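Local coordinates for protein enoyl-CoA hydratase (Mycobacterium smegmatis, PDB 3PE8) that probably catalyses the reversible addition of water to the double bond of 2-enoyl-CoA thioesters, and binds a zinc ion, at residues A[111-116]-A[141-146]; A[56-61]-A[185-190]. All blocks are in the same frame, centred on the assembly; numbering follows the deposited sequence.

Contact 1 (A[111-116]-A[141-146]); sequences ALYCDI and SVRLPQ
L112 and R143 meet where helix 106-113 packs against helix 140-148 in the crotonase fold. The buried, packed side of the contact belongs to L112. Its CB rests against R143 CB, while the two methyls spread over the backbone where R143 joins L144: CD2 lies 3.8 Å from R143 O, and CD1 reaches L144, 4.1 Å from its CB. L144, buried like L112, also packs on A153 and S157 of helix 150-159, so this half is enclosed, and L112's methyls lie on side chain and backbone alike.

The other half is polar and partly exposed. R143 leaves its helix with CG anti to the carbonyl carbon (chi1 -60°) and then runs extended to NE; this carries CD past L112 O at 3.5 Å and delivers the guanidinium to Y113. The closest approach of the contact is here, R143 NH1 coming obliquely to the ring, 3.2 Å from Y113 CE1. The two flat groups are inclined by 36°, and Y113 CD1 sits 3.7 Å above one guanidinium face, offset toward its rim. W88 stacks on the Y113 ring, and L112 O accepts a hydrogen bond from K147 NZ. Y113 comes one turn after E109, which with H129 binds the zinc ion; the tyrosine side chain is about 9 Å from the metal. A water closes the polar side: lying in the guanidinium plane at its edge, it accepts a hydrogen bond from R143 NH1 at 3.0 Å and pairs with Y113 OH at 2.6 Å.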
loop_
_atom_site.group_PDB
_atom_site.type_symbol
_atom_site.label_atom_id
_atom_site.label_comp_id
_atom_site.label_asym_id
_atom_site.label_seq_id
_atom_site.Cartn_x
_atom_site.Cartn_y
_atom_site.Cartn_z
ATOM N N ALA A 111 2.164 22.557 -13.293
ATOM C CA ALA A 111 2.686 21.761 -14.392
ATOM C C ALA A 111 2.605 20.276 -14.090
ATOM O O ALA A 111 2.275 19.484 -14.956
ATOM C CB ALA A 111 4.144 22.190 -14.739
ATOM N N LEU A 112 2.945 19.899 -12.851
ATOM C CA LEU A 112 2.939 18.512 -12.390
ATOM C C LEU A 112 1.532 17.877 -12.385
ATOM O O LEU A 112 1.432 16.659 -12.420
ATOM C CB LEU A 112 3.599 18.405 -11.006
ATOM C CG LEU A 112 5.109 18.623 -11.006
ATOM C CD1 LEU A 112 5.624 18.839 -9.542
ATOM C CD2 LEU A 112 5.882 17.482 -11.655
ATOM N N TYR A 113 0.481 18.680 -12.283
ATOM C CA TYR A 113 -0.883 18.174 -12.383
ATOM C C TYR A 113 -1.280 17.782 -13.808
ATOM O O TYR A 113 -2.204 16.997 -13.996
ATOM C CB TYR A 113 -1.908 19.225 -11.937
ATOM C CG TYR A 113 -2.143 19.358 -10.463
ATOM C CD1 TYR A 113 -2.703 18.352 -9.737
ATOM C CD2 TYR A 113 -1.821 20.529 -9.816
ATOM C CE1 TYR A 113 -2.956 18.479 -8.383
ATOM C CE2 TYR A 113 -2.065 20.680 -8.455
ATOM C CZ TYR A 113 -2.615 19.655 -7.744
ATOM O OH TYR A 113 -2.851 19.824 -6.387
ATOM N N CYS A 114 -0.642 18.383 -14.805
ATOM C CA CYS A 114 -1.039 18.098 -16.190
ATOM C C CYS A 114 -0.784 16.646 -16.574
ATOM O O CYS A 114 0.159 16.034 -16.095
ATOM C CB CYS A 114 -0.304 19.022 -17.153
ATOM S SG CYS A 114 -0.684 20.794 -16.953
ATOM N N ASP A 115 -1.585 16.111 -17.480
ATOM C CA ASP A 115 -1.369 14.762 -17.965
ATOM C C ASP A 115 -0.120 14.647 -18.812
ATOM O O ASP A 115 0.622 13.660 -18.680
ATOM C CB ASP A 115 -2.572 14.288 -18.761
ATOM C CG ASP A 115 -3.830 14.207 -17.909
ATOM O OD1 ASP A 115 -3.819 13.441 -16.909
ATOM O OD2 ASP A 115 -4.817 14.927 -18.201
ATOM N N ILE A 116 0.121 15.640 -19.659
ATOM C CA ILE A 116 1.172 15.604 -20.693
ATOM C C ILE A 116 1.779 17.012 -20.743
ATOM O O ILE A 116 1.042 17.983 -20.795
ATOM C CB ILE A 116 0.561 15.335 -22.098
ATOM C CG1 ILE A 116 -0.155 13.981 -22.149
ATOM C CG2 ILE A 116 1.661 15.509 -23.176
ATOM C CD1 ILE A 116 -1.106 13.823 -23.429
ATOM N N SER A 141 6.025 17.396 -3.498
ATOM C CA SER A 141 6.937 16.422 -2.900
ATOM C C SER A 141 6.604 14.968 -3.274
ATOM O O SER A 141 7.422 14.062 -3.081
ATOM C CB SER A 141 7.033 16.616 -1.384
ATOM O OG SER A 141 5.814 16.406 -0.713
ATOM N N VAL A 142 5.424 14.774 -3.845
ATOM C CA VAL A 142 5.003 13.482 -4.363
ATOM C C VAL A 142 5.258 13.395 -5.872
ATOM O O VAL A 142 5.877 12.445 -6.356
ATOM C CB VAL A 142 3.532 13.224 -4.071
ATOM C CG1 VAL A 142 3.090 11.859 -4.620
ATOM C CG2 VAL A 142 3.336 13.327 -2.524
ATOM N N ARG A 143 4.776 14.401 -6.602
ATOM C CA ARG A 143 4.824 14.328 -8.054
ATOM C C ARG A 143 6.175 14.685 -8.670
ATOM O O ARG A 143 6.466 14.218 -9.774
ATOM C CB ARG A 143 3.717 15.168 -8.690
ATOM C CG ARG A 143 2.318 14.747 -8.284
ATOM C CD ARG A 143 1.207 15.347 -9.170
ATOM N NE ARG A 143 -0.062 14.844 -8.670
ATOM C CZ ARG A 143 -0.807 15.424 -7.728
ATOM N NH1 ARG A 143 -0.522 16.638 -7.268
ATOM N NH2 ARG A 143 -1.876 14.774 -7.256
ATOM N N LEU A 144 6.975 15.504 -8.017
ATOM C CA LEU A 144 8.301 15.842 -8.594
ATOM C C LEU A 144 9.186 14.613 -8.647
ATOM O O LEU A 144 9.666 14.257 -9.724
ATOM C CB LEU A 144 8.925 17.062 -7.946
ATOM C CG LEU A 144 10.175 17.573 -8.658
ATOM C CD1 LEU A 144 9.919 18.007 -10.118
ATOM C CD2 LEU A 144 10.793 18.680 -7.823
ATOM N N PRO A 145 9.346 13.851 -7.545
ATOM C CA PRO A 145 10.137 12.587 -7.733
ATOM C C PRO A 145 9.505 11.610 -8.719
ATOM O O PRO A 145 10.204 10.926 -9.456
ATOM C CB PRO A 145 10.205 11.974 -6.336
ATOM C CG PRO A 145 9.675 12.997 -5.436
ATOM C CD PRO A 145 8.956 14.056 -6.144
ATOM N N GLN A 146 8.173 11.546 -8.739
ATOM C CA GLN A 146 7.445 10.691 -9.674
ATOM C C GLN A 146 7.781 10.993 -11.141
ATOM O O GLN A 146 7.879 10.058 -11.968
ATOM C CB GLN A 146 5.942 10.827 -9.435
ATOM C CG GLN A 146 5.078 10.022 -10.300
ATOM C CD GLN A 146 3.611 10.314 -10.127
ATOM O OE1 GLN A 146 3.207 11.472 -10.022
ATOM N NE2 GLN A 146 2.791 9.252 -10.076
HETATM O O HOH W 1 -2.424 17.576 -5.109
#

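Contact 2 (A[56-61]-A[185-190])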
loop_
_atom_site.group_PDB
_atom_site.type_symbol
_atom_site.label_atom_id
_atom_site.label_comp_id
_atom_site.label_asym_id
_atom_site.label_seq_id
_atom_site.Cartn_x
_atom_site.Cartn_y
_atom_site.Cartn_z
ATOM N N VAL A 56 -10.375 18.218 -25.143
ATOM C CA VAL A 56 -8.993 18.334 -24.661
ATOM C C VAL A 56 -8.762 19.761 -24.175
ATOM O O VAL A 56 -9.346 20.717 -24.727
ATOM C CB VAL A 56 -7.936 17.988 -25.781
ATOM C CG1 VAL A 56 -6.495 18.173 -25.309
ATOM C CG2 VAL A 56 -8.154 16.541 -26.295
ATOM N N VAL A 57 -7.998 19.896 -23.087
ATOM C CA VAL A 57 -7.595 21.196 -22.549
ATOM C C VAL A 57 -6.080 21.405 -22.738
ATOM O O VAL A 57 -5.288 20.461 -22.494
ATOM C CB VAL A 57 -7.939 21.318 -21.033
ATOM C CG1 VAL A 57 -7.462 22.655 -20.471
ATOM C CG2 VAL A 57 -9.472 21.195 -20.790
ATOM N N ILE A 58 -5.688 22.613 -23.159
ATOM C CA ILE A 58 -4.297 23.068 -23.096
ATOM C C ILE A 58 -4.200 24.163 -22.052
ATOM O O ILE A 58 -4.990 25.120 -22.105
ATOM C CB ILE A 58 -3.802 23.602 -24.484
ATOM C CG1 ILE A 58 -3.854 22.494 -25.538
ATOM C CG2 ILE A 58 -2.386 24.221 -24.379
ATOM C CD1 ILE A 58 -3.635 22.968 -26.968
ATOM N N VAL A 59 -3.227 24.055 -21.157
ATOM C CA VAL A 59 -2.954 25.104 -20.193
ATOM C C VAL A 59 -1.626 25.751 -20.561
ATOM O O VAL A 59 -0.642 25.044 -20.757
ATOM C CB VAL A 59 -2.875 24.566 -18.747
ATOM C CG1 VAL A 59 -2.446 25.689 -17.748
ATOM C CG2 VAL A 59 -4.217 23.991 -18.276
ATOM N N THR A 60 -1.595 27.095 -20.627
ATOM C CA THR A 60 -0.344 27.778 -20.940
ATOM C C THR A 60 -0.349 29.099 -20.219
ATOM O O THR A 60 -1.354 29.457 -19.589
ATOM C CB THR A 60 -0.137 27.885 -22.470
ATOM O OG1 THR A 60 1.237 28.194 -22.758
ATOM C CG2 THR A 60 -1.050 28.925 -23.142
ATOM N N GLY A 61 0.751 29.823 -20.319
ATOM C CA GLY A 61 0.835 31.166 -19.727
ATOM C C GLY A 61 1.084 32.247 -20.751
ATOM O O GLY A 61 1.760 32.021 -21.763
ATOM N N THR A 185 1.664 25.544 -31.505
ATOM C CA THR A 185 1.587 24.648 -32.663
ATOM C C THR A 185 1.751 23.181 -32.241
ATOM O O THR A 185 0.956 22.295 -32.615
ATOM C CB THR A 185 2.668 25.031 -33.696
ATOM O OG1 THR A 185 2.477 26.378 -34.069
ATOM C CG2 THR A 185 2.569 24.121 -34.962
ATOM N N ALA A 186 2.794 22.889 -31.467
ATOM C CA ALA A 186 3.037 21.545 -31.030
ATOM C C ALA A 186 1.973 20.985 -30.133
ATOM O O ALA A 186 1.623 19.783 -30.218
ATOM C CB ALA A 186 4.427 21.439 -30.312
ATOM N N ALA A 187 1.516 21.812 -29.193
ATOM C CA ALA A 187 0.455 21.394 -28.277
ATOM C C ALA A 187 -0.832 21.086 -29.044
ATOM O O ALA A 187 -1.507 20.094 -28.737
ATOM C CB ALA A 187 0.220 22.419 -27.229
ATOM N N ARG A 188 -1.137 21.900 -30.064
ATOM C CA ARG A 188 -2.320 21.652 -30.914
ATOM C C ARG A 188 -2.205 20.360 -31.710
ATOM O O ARG A 188 -3.209 19.693 -31.930
ATOM C CB ARG A 188 -2.606 22.841 -31.835
ATOM C CG ARG A 188 -3.250 24.038 -31.112
ATOM C CD ARG A 188 -3.656 25.119 -32.087
ATOM N NE ARG A 188 -2.558 25.941 -32.582
ATOM C CZ ARG A 188 -2.128 27.081 -32.023
ATOM N NH1 ARG A 188 -2.660 27.551 -30.882
ATOM N NH2 ARG A 188 -1.143 27.747 -32.593
ATOM N N ARG A 189 -0.986 19.987 -32.127
ATOM C CA ARG A 189 -0.771 18.725 -32.826
ATOM C C ARG A 189 -1.107 17.549 -31.940
ATOM O O ARG A 189 -1.789 16.612 -32.398
ATOM C CB ARG A 189 0.683 18.579 -33.335
ATOM C CG ARG A 189 1.080 19.477 -34.426
ATOM C CD ARG A 189 2.404 19.013 -35.060
ATOM N NE ARG A 189 3.487 18.825 -34.067
ATOM C CZ ARG A 189 4.504 19.682 -33.886
ATOM N NH1 ARG A 189 4.589 20.830 -34.602
ATOM N NH2 ARG A 189 5.425 19.422 -32.959
ATOM N N VAL A 190 -0.635 17.567 -30.687
ATOM C CA VAL A 190 -0.929 16.494 -29.754
ATOM C C VAL A 190 -2.409 16.454 -29.444
ATOM O O VAL A 190 -3.031 15.414 -29.510
ATOM C CB VAL A 190 -0.063 16.594 -28.478
ATOM C CG1 VAL A 190 -0.496 15.579 -27.448
ATOM C CG2 VAL A 190 1.421 16.445 -28.863
#
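The 3.1 Å bond from R189 N to T185 O closes the helical turn that presents A187 and R188 to I58 of strand 56-61. This is a helix laid on a face of the crotonase sheet, and most of the touch is made by one methyl. I58 CD1 stands 3.9 Å from A187 CB, which projects toward the strand; I58 CG2 is farther off, 4.3 Å from A187 CB. CD1 also lies 4.0 Å from A187 C and 4.1 Å from R188 N, so it rests on the helix backbone as well as on the alanine. Its reach comes from a chain that holds CG1 anti to the carbonyl carbon and then runs straight (chi2 169°).

R188 points its CB away from the strand, and its CG brushes I58 CD1 at 4.3 Å before the side chain goes out to the surface. Along the strand, V56, I58 and T60 all touch helix 183-195, whereas V57 and V59 pack on helix 35-50. The backbone of I58 is meanwhile bonded to R20 and L22 in the neighbouring strand. Between strand and helix the contact is purely van der Waals: it is made by the fit of shapes, and nothing directional fixes their relative position here.

Contact 1 joins two helices and contact 2 a strand to a helix, with centres 17 Å apart and nearest atoms about 4 Å apart. No element is common to both, but strand 95-99 borders each: A111 and C114 pack on it from contact 1, V57 and V190 from contact 2. Contact 1 lies nearer the middle of the chain, about 7 Å from its centre against 13 Å, yet it is the one with a watered, partly exposed polar half near the zinc site. Contact 2 is farther out but buried between sheet and helix, half as large in area, and without a polar bond between its segments, with an exposed arginine at its margin.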